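Local coordinates for protein monoacylglycerol lipase (Palaeococcus ferrophilus, PDB 6QE2) that hydrolyses monoacylglycerols to glycerol and fatty acids, probably with a serine nucleophile of the alpha/beta-hydrolase type, at residues E34-G38 and A39-V43; V63-A66 and M67-D71; G143-P146 and K147-S150; F245-A248 and I249-L253. All coordinates share one frame; numbering follows the deposited sequence.

All four contacts are local, each between adjoining pieces of chain, so none closes a long loop. They follow in series along the chain; none encloses or crosses another. Contact 1 ends helix 30-38 and turns into strand 42-46, within a beta-alpha-beta unit of the main sheet. Contact 2 is the first part of helix 63-77, the next helix along the chain. Contact 3 is a turn between strand 139-141 and helix 153-161. Contact 4 lies in the last helix, 242-256. Contacts 1 and 4 touch and tie the last helix to the early part of the fold. Contacts 2 and 3 lie on opposite sides of the chain's centre, with their own centres about 26 Å apart.

Contact 1 (E34-G38 and A39-V43); sequences ELLNG and AGFGV
Leu-35 O takes a weak hydrogen bond from Ala-39 N, and Ala-39 CB sits 3.6 Å from Leu-35 O. Leu-36 O accepts Phe-41 N at 2.9 Å, with an N-H...O angle of 161°. The oxygen also lies at the edge of the Phe-41 ring, in its plane. The Leu-36 side chain meets two residues: CD2 lies 4.2 Å from Phe-41 CD1, while CB and CD1 pack on Val-43 CG2 at 3.8 and 3.9 Å, crossing the valine at about a right angle. Asn-37 O accepts Gly-40 N at 3.0 Å. With the Leu-36 to Phe-41 bond this makes a Schellman motif, and Gly-40 has the positive phi (106°) that ends the helix. The Asn-37 amide then reaches past the helix end. CG is anti to the carbonyl carbon (chi1 -70°), and ND2 gives Phe-41 O a 2.7 Å bond near the amide plane. Asn-37 CA adds a C-H...O contact to Phe-41 O at 3.3 Å. ND2 also bonds weakly to Phe-8 O. The turn joins helix 30-38 to strand 42-46, where Val-43 pairs with Phe-8 and Gly-42 with Val-16. Helix 242-256 covers Leu-36 and Phe-41 through Leu-253, and Ala-39 through Val-250.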
ATOM      1  N   GLU A  34      10.381  -3.823  12.837  1.00 28.53           N
ATOM      2  CA  GLU A  34      11.000  -4.386  14.031  1.00 29.43           C
ATOM      3  C   GLU A  34      10.266  -5.641  14.490  1.00 29.30           C
ATOM      4  O   GLU A  34      10.898  -6.649  14.835  1.00 30.18           O
ATOM      5  CB  GLU A  34      11.011  -3.333  15.142  1.00 30.86           C
ATOM      6  CG  GLU A  34      11.631  -3.774  16.462  1.00 38.93           C
ATOM      7  CD  GLU A  34      11.767  -2.626  17.452  1.00 40.27           C
ATOM      8  OE1 GLU A  34      10.760  -2.259  18.096  1.00 39.06           O
ATOM      9  OE2 GLU A  34      12.882  -2.076  17.571  1.00 54.06           O
ATOM     10  N   LEU A  35       8.932  -5.602  14.491  1.00 28.63           N
ATOM     11  CA  LEU A  35       8.157  -6.771  14.896  1.00 27.10           C
ATOM     12  C   LEU A  35       8.360  -7.935  13.931  1.00 31.75           C
ATOM     13  O   LEU A  35       8.522  -9.083  14.358  1.00 30.75           O
ATOM     14  CB  LEU A  35       6.675  -6.408  15.012  1.00 22.94           C
ATOM     15  CG  LEU A  35       6.298  -5.463  16.158  1.00 34.07           C
ATOM     16  CD1 LEU A  35       4.845  -4.992  16.043  1.00 30.38           C
ATOM     17  CD2 LEU A  35       6.554  -6.086  17.523  1.00 38.70           C
ATOM     18  N   LEU A  36       8.359  -7.662  12.624  1.00 24.55           N
ATOM     19  CA  LEU A  36       8.567  -8.732  11.652  1.00 21.81           C
ATOM     20  C   LEU A  36       9.957  -9.342  11.779  1.00 22.00           C
ATOM     21  O   LEU A  36      10.115 -10.562  11.664  1.00 25.50           O
ATOM     22  CB  LEU A  36       8.354  -8.214  10.233  1.00 25.93           C
ATOM     23  CG  LEU A  36       6.914  -7.870   9.872  1.00 22.03           C
ATOM     24  CD1 LEU A  36       6.858  -7.189   8.506  1.00 25.59           C
ATOM     25  CD2 LEU A  36       6.073  -9.128   9.879  1.00 24.72           C
ATOM     26  N   ASN A  37      10.981  -8.507  11.974  1.00 25.84           N
ATOM     27  CA  ASN A  37      12.327  -9.034  12.190  1.00 25.37           C
ATOM     28  C   ASN A  37      12.368  -9.885  13.450  1.00 32.83           C
ATOM     29  O   ASN A  37      13.000 -10.948  13.472  1.00 29.70           O
ATOM     30  CB  ASN A  37      13.351  -7.904  12.301  1.00 25.83           C
ATOM     31  CG  ASN A  37      13.603  -7.190  10.985  1.00 24.96           C
ATOM     32  OD1 ASN A  37      14.116  -6.076  10.975  1.00 30.36           O
ATOM     33  ND2 ASN A  37      13.252  -7.830   9.875  1.00 28.79           N
ATOM     34  N   GLY A  38      11.715  -9.415  14.516  1.00 31.03           N
ATOM     35  CA  GLY A  38      11.659 -10.174  15.756  1.00 30.42           C
ATOM     36  C   GLY A  38      10.986 -11.522  15.613  1.00 33.31           C
ATOM     37  O   GLY A  38      11.262 -12.442  16.388  1.00 35.51           O
ATOM     38  N   ALA A  39      10.078 -11.655  14.652  1.00 27.02           N
ATOM     39  CA  ALA A  39       9.393 -12.914  14.393  1.00 31.70           C
ATOM     40  C   ALA A  39      10.134 -13.811  13.408  1.00 29.80           C
ATOM     41  O   ALA A  39       9.678 -14.931  13.156  1.00 31.54           O
ATOM     42  CB  ALA A  39       7.976 -12.650  13.879  1.00 28.43           C
ATOM     43  N   GLY A  40      11.244 -13.350  12.835  1.00 27.21           N
ATOM     44  CA  GLY A  40      12.053 -14.161  11.948  1.00 29.95           C
ATOM     45  C   GLY A  40      11.976 -13.832  10.470  1.00 29.11           C
ATOM     46  O   GLY A  40      12.504 -14.603   9.657  1.00 28.34           O
ATOM     47  N   PHE A  41      11.372 -12.707  10.095  1.00 26.29           N
ATOM     48  CA  PHE A  41      11.312 -12.302   8.698  1.00 24.15           C
ATOM     49  C   PHE A  41      12.390 -11.274   8.392  1.00 25.69           C
ATOM     50  O   PHE A  41      12.738 -10.436   9.230  1.00 28.67           O
ATOM     51  CB  PHE A  41       9.949 -11.694   8.351  1.00 21.55           C
ATOM     52  CG  PHE A  41       8.823 -12.669   8.402  1.00 24.10           C
ATOM     53  CD1 PHE A  41       8.051 -12.788   9.543  1.00 24.47           C
ATOM     54  CD2 PHE A  41       8.534 -13.473   7.314  1.00 27.93           C
ATOM     55  CE1 PHE A  41       7.017 -13.686   9.597  1.00 29.81           C
ATOM     56  CE2 PHE A  41       7.487 -14.373   7.367  1.00 28.01           C
ATOM     57  CZ  PHE A  41       6.737 -14.480   8.508  1.00 27.04           C
ATOM     58  N   GLY A  42      12.913 -11.341   7.176  1.00 24.64           N
ATOM     59  CA  GLY A  42      13.617 -10.218   6.612  1.00 24.45           C
ATOM     60  C   GLY A  42      12.591  -9.302   5.972  1.00 22.08           C
ATOM     61  O   GLY A  42      11.549  -9.755   5.516  1.00 24.44           O
ATOM     62  N   VAL A  43      12.871  -8.003   5.986  1.00 21.57           N
ATOM     63  CA  VAL A  43      11.997  -7.015   5.360  1.00 21.27           C
ATOM     64  C   VAL A  43      12.816  -6.257   4.332  1.00 22.21           C
ATOM     65  O   VAL A  43      13.909  -5.768   4.641  1.00 26.49           O
ATOM     66  CB  VAL A  43      11.375  -6.048   6.383  1.00 28.03           C
ATOM     67  CG1 VAL A  43      10.508  -5.002   5.664  1.00 24.01           C
ATOM     68  CG2 VAL A  43      10.550  -6.817   7.413  1.00 26.75           C
TER

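Contact 2 (V63-A66 and M67-D71); sequences VEEA and MKIID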
ATOM      1  N   VAL A  63       1.711   3.030 -10.620  1.00 24.76           N
ATOM      2  CA  VAL A  63       1.554   1.721 -10.017  1.00 25.17           C
ATOM      3  C   VAL A  63       2.362   0.701 -10.813  1.00 24.49           C
ATOM      4  O   VAL A  63       2.972  -0.187 -10.256  1.00 25.28           O
ATOM      5  CB  VAL A  63       0.086   1.283  -9.983  1.00 24.43           C
ATOM      6  CG1 VAL A  63      -0.010  -0.173  -9.583  1.00 26.62           C
ATOM      7  CG2 VAL A  63      -0.708   2.165  -9.037  1.00 21.89           C
ATOM      8  N   GLU A  64       2.349   0.843 -12.129  1.00 23.38           N
ATOM      9  CA  GLU A  64       3.112  -0.007 -13.019  1.00 30.10           C
ATOM     10  C   GLU A  64       4.613   0.105 -12.735  1.00 29.82           C
ATOM     11  O   GLU A  64       5.322  -0.873 -12.772  1.00 26.84           O
ATOM     12  CB  GLU A  64       2.796   0.357 -14.465  1.00 29.55           C
ATOM     13  CG  GLU A  64       1.372   0.030 -14.870  1.00 27.96           C
ATOM     14  CD  GLU A  64       0.360   1.096 -14.500  1.00 29.34           C
ATOM     15  OE1 GLU A  64       0.731   2.133 -13.953  1.00 27.81           O
ATOM     16  OE2 GLU A  64      -0.825   0.892 -14.765  1.00 32.25           O
ATOM     17  N   GLU A  65       5.092   1.308 -12.450  1.00 22.22           N
ATOM     18  CA  GLU A  65       6.493   1.488 -12.130  1.00 23.95           C
ATOM     19  C   GLU A  65       6.832   0.743 -10.836  1.00 28.05           C
ATOM     20  O   GLU A  65       7.827   0.049 -10.763  1.00 26.56           O
ATOM     21  CB  GLU A  65       6.835   2.965 -12.012  1.00 26.53           C
ATOM     22  CG  GLU A  65       8.296   3.229 -11.733  1.00 36.62           C
ATOM     23  CD  GLU A  65       8.700   4.658 -12.021  1.00 46.98           C
ATOM     24  OE1 GLU A  65       7.867   5.561 -11.855  1.00 33.73           O
ATOM     25  OE2 GLU A  65       9.866   4.867 -12.405  1.00 55.73           O
ATOM     26  N   ALA A  66       5.985   0.884  -9.825  1.00 22.56           N
ATOM     27  CA  ALA A  66       6.199   0.199  -8.560  1.00 21.14           C
ATOM     28  C   ALA A  66       6.218  -1.320  -8.731  1.00 24.66           C
ATOM     29  O   ALA A  66       7.021  -1.997  -8.119  1.00 23.76           O
ATOM     30  CB  ALA A  66       5.152   0.601  -7.545  1.00 21.13           C
ATOM     31  N   MET A  67       5.346  -1.853  -9.577  1.00 21.55           N
ATOM     32  CA  MET A  67       5.324  -3.295  -9.809  1.00 22.07           C
ATOM     33  C   MET A  67       6.616  -3.772 -10.468  1.00 24.10           C
ATOM     34  O   MET A  67       7.078  -4.852 -10.185  1.00 24.09           O
ATOM     35  CB  MET A  67       4.097  -3.720 -10.597  1.00 22.61           C
ATOM     36  CG  MET A  67       2.803  -3.477  -9.853  1.00 21.51           C
ATOM     37  SD  MET A  67       1.428  -4.397 -10.535  1.00 26.25           S
ATOM     38  CE  MET A  67       1.087  -3.491 -12.033  1.00 25.81           C
ATOM     39  N   LYS A  68       7.203  -2.957 -11.340  1.00 23.77           N
ATOM     40  CA  LYS A  68       8.477  -3.299 -11.955  1.00 25.59           C
ATOM     41  C   LYS A  68       9.589  -3.269 -10.901  1.00 25.15           C
ATOM     42  O   LYS A  68      10.519  -4.045 -10.968  1.00 27.06           O
ATOM     43  CB  LYS A  68       8.797  -2.370 -13.120  1.00 29.69           C
ATOM     44  CG  LYS A  68       8.028  -2.727 -14.373  1.00 29.07           C
ATOM     45  CD  LYS A  68       8.337  -1.795 -15.524  1.00 43.14           C
ATOM     46  CE  LYS A  68       7.500  -2.151 -16.742  1.00 52.74           C
ATOM     47  NZ  LYS A  68       6.101  -1.660 -16.618  1.00 55.90           N
ATOM     48  N   ILE A  69       9.484  -2.367  -9.933  1.00 22.82           N
ATOM     49  CA  ILE A  69      10.443  -2.302  -8.842  1.00 24.46           C
ATOM     50  C   ILE A  69      10.336  -3.600  -8.038  1.00 23.63           C
ATOM     51  O   ILE A  69      11.330  -4.206  -7.696  1.00 23.57           O
ATOM     52  CB  ILE A  69      10.208  -1.078  -7.946  1.00 28.22           C
ATOM     53  CG1 ILE A  69      10.640   0.192  -8.675  1.00 27.36           C
ATOM     54  CG2 ILE A  69      10.966  -1.204  -6.637  1.00 23.30           C
ATOM     55  CD1 ILE A  69      10.092   1.459  -8.066  1.00 24.55           C
ATOM     56  N   ILE A  70       9.112  -4.046  -7.787  1.00 21.48           N
ATOM     57  CA  ILE A  70       8.895  -5.296  -7.066  1.00 22.81           C
ATOM     58  C   ILE A  70       9.487  -6.471  -7.851  1.00 23.80           C
ATOM     59  O   ILE A  70      10.079  -7.357  -7.272  1.00 24.35           O
ATOM     60  CB  ILE A  70       7.412  -5.537  -6.751  1.00 24.48           C
ATOM     61  CG1 ILE A  70       6.885  -4.457  -5.809  1.00 21.08           C
ATOM     62  CG2 ILE A  70       7.212  -6.911  -6.143  1.00 22.48           C
ATOM     63  CD1 ILE A  70       5.379  -4.407  -5.731  1.00 24.16           C
ATOM     64  N   ASP A  71       9.336  -6.461  -9.172  1.00 23.13           N
ATOM     65  CA  ASP A  71       9.921  -7.481 -10.031  1.00 26.03           C
ATOM     66  C   ASP A  71      11.419  -7.562  -9.763  1.00 23.51           C
ATOM     67  O   ASP A  71      11.960  -8.628  -9.564  1.00 23.98           O
ATOM     68  CB  ASP A  71       9.742  -7.123 -11.504  1.00 25.06           C
ATOM     69  CG  ASP A  71       8.366  -7.428 -12.029  1.00 31.38           C
ATOM     70  OD1 ASP A  71       7.640  -8.233 -11.434  1.00 29.08           O
ATOM     71  OD2 ASP A  71       8.020  -6.857 -13.071  1.00 28.96           O
TER
HETATM   72  O   HOH W   1       4.127  -3.366 -14.447  1.00 35.91           O
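Glu-64 and Glu-65 carry the flat groups here, but they meet Met-67, Lys-68 and Ile-69 with their carbons and backbone. The Glu-64 carboxylate bonds instead to Ser-176 and Asn-180. Glu-65 OE1 bonds to Thr-61, while Glu-65 CG lies 4.5 Å from Ile-69 CD1. Glu-65 O accepts Ile-69 N at 3.0 Å, and Ile-69 CG1 sits 3.5 Å from Glu-65 O. Val-63 O accepts Met-67 N, and Met-67 CG lies 3.3 Å from Val-63 O. The Met-67 chain then bends at chi3 (-74°), which turns CE back along the helix. Met-67 CE ends 4.1 Å from Glu-64 CA and 4.3 Å from Val-63 CG1. All this is the opening part of alpha-helix 63-77 of the alpha/beta-hydrolase fold, with regular i to i+4 backbone bonds. Helix 88-99 packs on it, with Thr-92 touching Val-63, Arg-95 touching Met-67 and Tyr-96 touching Ile-70, and Trp-48 lies against Ala-66. The exposed side carries Lys-68, whose chain passes along Glu-64 O, with Lys-68 CG 3.7 Å from that oxygen, and bends at chi4. A water donates to Glu-64 O and weakly accepts from Lys-68 NZ at 3.4 Å.

Contact 3 (G143-P146 and K147-S150); sequences GLDP and KLLS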
ATOM      1  N   GLY A 143      -5.038  16.365  -2.367  1.00 35.09           N
ATOM      2  CA  GLY A 143      -6.353  16.554  -1.801  1.00 37.08           C
ATOM      3  C   GLY A 143      -6.553  15.928  -0.442  1.00 41.36           C
ATOM      4  O   GLY A 143      -7.675  15.965   0.082  1.00 37.57           O
ATOM      5  N   LEU A 144      -5.514  15.334   0.137  1.00 36.23           N
ATOM      6  CA  LEU A 144      -5.671  14.602   1.385  1.00 31.74           C
ATOM      7  C   LEU A 144      -5.833  15.548   2.569  1.00 34.82           C
ATOM      8  O   LEU A 144      -5.086  16.521   2.713  1.00 37.31           O
ATOM      9  CB  LEU A 144      -4.455  13.701   1.604  1.00 35.16           C
ATOM     10  CG  LEU A 144      -4.127  13.285   3.040  1.00 35.34           C
ATOM     11  CD1 LEU A 144      -5.107  12.252   3.534  1.00 46.09           C
ATOM     12  CD2 LEU A 144      -2.703  12.760   3.133  1.00 39.01           C
ATOM     13  N   ASP A 145      -6.812  15.246   3.425  1.00 36.17           N
ATOM     14  CA  ASP A 145      -6.952  15.912   4.712  1.00 36.96           C
ATOM     15  C   ASP A 145      -6.217  15.075   5.751  1.00 36.13           C
ATOM     16  O   ASP A 145      -6.706  13.991   6.112  1.00 34.50           O
ATOM     17  CB  ASP A 145      -8.424  16.056   5.086  1.00 33.98           C
ATOM     18  CG  ASP A 145      -8.635  16.846   6.366  1.00 48.90           C
ATOM     19  OD1 ASP A 145      -7.650  17.134   7.081  1.00 43.39           O
ATOM     20  OD2 ASP A 145      -9.805  17.168   6.671  1.00 57.65           O
ATOM     21  N   PRO A 146      -5.081  15.535   6.285  1.00 36.13           N
ATOM     22  CA  PRO A 146      -4.320  14.688   7.220  1.00 36.04           C
ATOM     23  C   PRO A 146      -5.095  14.311   8.466  1.00 36.11           C
ATOM     24  O   PRO A 146      -4.811  13.269   9.063  1.00 36.74           O
ATOM     25  CB  PRO A 146      -3.095  15.552   7.562  1.00 35.84           C
ATOM     26  CG  PRO A 146      -2.968  16.506   6.414  1.00 36.25           C
ATOM     27  CD  PRO A 146      -4.384  16.799   5.993  1.00 36.76           C
ATOM     28  N   LYS A 147      -6.086  15.110   8.866  1.00 36.73           N
ATOM     29  CA  LYS A 147      -6.888  14.768  10.034  1.00 34.79           C
ATOM     30  C   LYS A 147      -7.695  13.493   9.824  1.00 33.62           C
ATOM     31  O   LYS A 147      -8.185  12.912  10.800  1.00 37.06           O
ATOM     32  CB  LYS A 147      -7.813  15.934  10.381  1.00 41.41           C
ATOM     33  CG  LYS A 147      -7.089  17.119  10.991  1.00 44.31           C
ATOM     34  CD  LYS A 147      -8.024  18.302  11.189  1.00 44.25           C
ATOM     35  CE  LYS A 147      -8.532  18.805   9.848  1.00 60.73           C
ATOM     36  NZ  LYS A 147      -7.504  19.628   9.143  1.00 66.68           N
ATOM     37  N   LEU A 148      -7.865  13.063   8.580  1.00 30.18           N
ATOM     38  CA  LEU A 148      -8.589  11.839   8.271  1.00 31.26           C
ATOM     39  C   LEU A 148      -7.690  10.609   8.290  1.00 32.29           C
ATOM     40  O   LEU A 148      -8.175   9.499   8.042  1.00 31.20           O
ATOM     41  CB  LEU A 148      -9.236  11.971   6.891  1.00 32.19           C
ATOM     42  CG  LEU A 148     -10.427  12.924   6.777  1.00 36.52           C
ATOM     43  CD1 LEU A 148     -10.968  12.932   5.352  1.00 40.67           C
ATOM     44  CD2 LEU A 148     -11.511  12.590   7.790  1.00 37.66           C
ATOM     45  N   LEU A 149      -6.399  10.782   8.577  1.00 30.95           N
ATOM     46  CA  LEU A 149      -5.467   9.659   8.548  1.00 30.18           C
ATOM     47  C   LEU A 149      -5.592   8.761   9.771  1.00 33.38           C
ATOM     48  O   LEU A 149      -5.528   7.534   9.647  1.00 32.12           O
ATOM     49  CB  LEU A 149      -4.034  10.175   8.437  1.00 27.03           C
ATOM     50  CG  LEU A 149      -3.635  10.789   7.101  1.00 30.26           C
ATOM     51  CD1 LEU A 149      -2.271  11.431   7.252  1.00 28.39           C
ATOM     52  CD2 LEU A 149      -3.610   9.728   6.018  1.00 35.17           C
ATOM     53  N   SER A 150      -5.765   9.345  10.954  1.00 35.41           N
ATOM     54  CA  SER A 150      -5.659   8.574  12.182  1.00 29.73           C
ATOM     55  C   SER A 150      -6.436   9.251  13.298  1.00 40.06           C
ATOM     56  O   SER A 150      -6.479  10.481  13.377  1.00 39.91           O
ATOM     57  CB  SER A 150      -4.192   8.413  12.603  1.00 41.56           C
ATOM     58  OG  SER A 150      -4.091   7.784  13.870  1.00 35.26           O
TER
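Asp-145 OD1 is held by two groups of Lys-147. The backbone N donates at 3.1 Å from above the carboxylate plane, 52° out of it. The ammonium NZ reaches OD1 at 3.2 Å, a salt bridge whose hydrogen bond is weak. The first bond makes an Asx turn. The lysine chain bends at chi3 and chi4 (-64° and -78°), which folds NZ back over the aspartate, with CE 3.4 Å from OD1. The backbone tightens the same turn. Leu-148 N bonds to Asp-145 O at 2.9 Å, and Leu-149 N to Pro-146 O at 3.0 Å, the i to i+3 spacing of a short 3-10 turn. Replacing Asp-145 by an alanine would probably leave both Lys-147 N and its ammonium without the OD1 they share, and the lysine chain free to swing. On the apolar side, Leu-149 CD2 meets Leu-144 CD1 at 3.8 Å, the side chains crossing at about a right angle. Leu-149 CD1 lies 4.2 Å from Pro-146 CB. The Leu-149 side chain is about 4 Å from a bound glycerol and touches the presumed catalytic triad. The turn lies between strand 139-141 and helix 153-161. Tyr-159 of that helix touches Leu-144 and Leu-149, and Ile-160 touches Pro-146.

Contact 4 (F245-A248 and I249-L253); sequences FHRA and IVEWL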
ATOM      1  N   PHE A 245      -3.548  -4.456  15.320  1.00 29.84           N
ATOM      2  CA  PHE A 245      -3.346  -4.420  13.882  1.00 29.67           C
ATOM      3  C   PHE A 245      -1.980  -5.001  13.543  1.00 26.47           C
ATOM      4  O   PHE A 245      -1.853  -5.809  12.630  1.00 28.72           O
ATOM      5  CB  PHE A 245      -3.452  -2.965  13.415  1.00 31.62           C
ATOM      6  CG  PHE A 245      -3.060  -2.737  11.987  1.00 31.36           C
ATOM      7  CD1 PHE A 245      -3.912  -3.085  10.954  1.00 29.17           C
ATOM      8  CD2 PHE A 245      -1.856  -2.130  11.679  1.00 31.31           C
ATOM      9  CE1 PHE A 245      -3.557  -2.856   9.639  1.00 28.97           C
ATOM     10  CE2 PHE A 245      -1.495  -1.898  10.367  1.00 39.90           C
ATOM     11  CZ  PHE A 245      -2.348  -2.263   9.346  1.00 32.51           C
ATOM     12  N   HIS A 246      -0.965  -4.608  14.302  1.00 25.10           N
ATOM     13  CA  HIS A 246       0.380  -5.122  14.085  1.00 29.36           C
ATOM     14  C   HIS A 246       0.450  -6.619  14.362  1.00 30.36           C
ATOM     15  O   HIS A 246       1.087  -7.369  13.628  1.00 29.71           O
ATOM     16  CB  HIS A 246       1.394  -4.374  14.948  1.00 28.90           C
ATOM     17  CG  HIS A 246       1.809  -3.052  14.382  1.00 32.50           C
ATOM     18  ND1 HIS A 246       1.234  -1.861  14.768  1.00 33.43           N
ATOM     19  CD2 HIS A 246       2.743  -2.734  13.456  1.00 32.54           C
ATOM     20  CE1 HIS A 246       1.797  -0.868  14.105  1.00 36.16           C
ATOM     21  NE2 HIS A 246       2.716  -1.370  13.302  1.00 33.40           N
ATOM     22  N   ARG A 247      -0.218  -7.042  15.429  1.00 29.57           N
ATOM     23  CA  ARG A 247      -0.232  -8.445  15.824  1.00 30.14           C
ATOM     24  C   ARG A 247      -0.887  -9.353  14.788  1.00 25.72           C
ATOM     25  O   ARG A 247      -0.405 -10.451  14.529  1.00 30.58           O
ATOM     26  CB  ARG A 247      -0.901  -8.618  17.189  1.00 33.90           C
ATOM     27  CG  ARG A 247      -1.012 -10.063  17.643  1.00 39.34           C
ATOM     28  CD  ARG A 247      -1.187 -10.172  19.150  1.00 41.11           C
ATOM     29  NE  ARG A 247      -2.200  -9.255  19.660  1.00 55.95           N
ATOM     30  CZ  ARG A 247      -1.929  -8.122  20.303  1.00 54.31           C
ATOM     31  NH1 ARG A 247      -0.671  -7.765  20.524  1.00 56.27           N
ATOM     32  NH2 ARG A 247      -2.917  -7.349  20.729  1.00 50.01           N
ATOM     33  N   ALA A 248      -1.985  -8.894  14.196  1.00 26.64           N
ATOM     34  CA  ALA A 248      -2.686  -9.684  13.193  1.00 23.52           C
ATOM     35  C   ALA A 248      -1.826  -9.908  11.970  1.00 29.22           C
ATOM     36  O   ALA A 248      -1.826 -10.965  11.395  1.00 29.13           O
ATOM     37  CB  ALA A 248      -3.979  -9.010  12.785  1.00 27.75           C
ATOM     38  N   ILE A 249      -1.112  -8.878  11.565  1.00 25.95           N
ATOM     39  CA  ILE A 249      -0.255  -8.988  10.411  1.00 23.56           C
ATOM     40  C   ILE A 249       0.838 -10.016  10.670  1.00 27.59           C
ATOM     41  O   ILE A 249       1.031 -10.926   9.897  1.00 27.03           O
ATOM     42  CB  ILE A 249       0.361  -7.629  10.068  1.00 24.66           C
ATOM     43  CG1 ILE A 249      -0.708  -6.721   9.480  1.00 28.84           C
ATOM     44  CG2 ILE A 249       1.505  -7.783   9.093  1.00 23.60           C
ATOM     45  CD1 ILE A 249      -0.424  -5.257   9.662  1.00 26.43           C
ATOM     46  N   VAL A 250       1.538  -9.871  11.783  1.00 25.40           N
ATOM     47  CA  VAL A 250       2.610 -10.796  12.108  1.00 24.61           C
ATOM     48  C   VAL A 250       2.100 -12.221  12.240  1.00 26.05           C
ATOM     49  O   VAL A 250       2.666 -13.135  11.685  1.00 26.81           O
ATOM     50  CB  VAL A 250       3.366 -10.389  13.376  1.00 29.94           C
ATOM     51  CG1 VAL A 250       4.448 -11.403  13.686  1.00 29.75           C
ATOM     52  CG2 VAL A 250       3.981  -9.017  13.202  1.00 30.48           C
ATOM     53  N   GLU A 251       1.021 -12.402  12.980  1.00 24.90           N
ATOM     54  CA  GLU A 251       0.469 -13.741  13.155  1.00 26.14           C
ATOM     55  C   GLU A 251       0.092 -14.371  11.821  1.00 29.06           C
ATOM     56  O   GLU A 251       0.350 -15.557  11.596  1.00 26.92           O
ATOM     57  CB  GLU A 251      -0.742 -13.704  14.091  1.00 31.31           C
ATOM     58  CG  GLU A 251      -0.379 -13.481  15.550  1.00 36.03           C
ATOM     59  CD  GLU A 251      -1.570 -13.577  16.487  1.00 52.83           C
ATOM     60  OE1 GLU A 251      -2.696 -13.837  16.009  1.00 53.35           O
ATOM     61  OE2 GLU A 251      -1.377 -13.392  17.706  1.00 51.48           O
ATOM     62  N   TRP A 252      -0.527 -13.597  10.921  1.00 26.91           N
ATOM     63  CA  TRP A 252      -0.897 -14.140   9.618  1.00 27.17           C
ATOM     64  C   TRP A 252       0.339 -14.554   8.828  1.00 25.74           C
ATOM     65  O   TRP A 252       0.369 -15.631   8.217  1.00 25.99           O
ATOM     66  CB  TRP A 252      -1.716 -13.104   8.841  1.00 25.06           C
ATOM     67  CG  TRP A 252      -2.349 -13.598   7.568  1.00 27.49           C
ATOM     68  CD1 TRP A 252      -3.615 -14.080   7.422  1.00 32.25           C
ATOM     69  CD2 TRP A 252      -1.762 -13.610   6.257  1.00 24.63           C
ATOM     70  NE1 TRP A 252      -3.852 -14.414   6.112  1.00 24.09           N
ATOM     71  CE2 TRP A 252      -2.731 -14.135   5.374  1.00 28.60           C
ATOM     72  CE3 TRP A 252      -0.510 -13.244   5.748  1.00 24.98           C
ATOM     73  CZ2 TRP A 252      -2.493 -14.296   4.010  1.00 25.29           C
ATOM     74  CZ3 TRP A 252      -0.274 -13.402   4.393  1.00 26.02           C
ATOM     75  CH2 TRP A 252      -1.258 -13.925   3.538  1.00 28.46           C
ATOM     76  N   LEU A 253       1.379 -13.718   8.841  1.00 24.31           N
ATOM     77  CA  LEU A 253       2.595 -14.051   8.108  1.00 24.06           C
ATOM     78  C   LEU A 253       3.283 -15.272   8.711  1.00 25.04           C
ATOM     79  O   LEU A 253       3.743 -16.154   7.979  1.00 27.13           O
ATOM     80  CB  LEU A 253       3.531 -12.846   8.087  1.00 26.63           C
ATOM     81  CG  LEU A 253       3.009 -11.741   7.159  1.00 26.13           C
ATOM     82  CD1 LEU A 253       3.753 -10.447   7.412  1.00 26.56           C
ATOM     83  CD2 LEU A 253       3.143 -12.168   5.698  1.00 24.05           C
TER
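Phe-245 and Ile-249 form the tight side of helix 242-256, the last helix of the alpha/beta-hydrolase fold. Ile-249 CD1 lies over one face of the Phe-245 ring, 3.7 Å from its centroid and 19° off the ring normal, a CH-pi contact. It is displaced toward the rim: Phe-245 CZ and CE2 are each 3.6 Å from Ile-249 CD1. Phe-245 CG is anti to the backbone N (chi1 171°), which carries the ring out from the helix, and Ile-249 CD1 reaches back over it. Phe-236 meets this ring edge-to-face, and Ile-249 also touches Phe-84 of strand 82-86. Without the ring, as with an alanine at Phe-245, a gap is likely to open under Ile-249 CD1 and Phe-236 to lose its aromatic partner. Trp-252 and Leu-253 carry the packing on to Phe-82 and Val-108 of the central sheet. The exposed side is looser. Arg-247 and Glu-251 lie side by side, their guanidinium and carboxylate planes 54° apart. They form no salt bridge: Arg-247 NE stays 4.6 Å from Glu-251 OE2, and the arginine NH1 pairs with Glu-243 instead. Glu-251 touches the aliphatic part of the arginine: OE2 rests 3.3 Å from Arg-247 CG and 3.5 Å from Arg-247 CD.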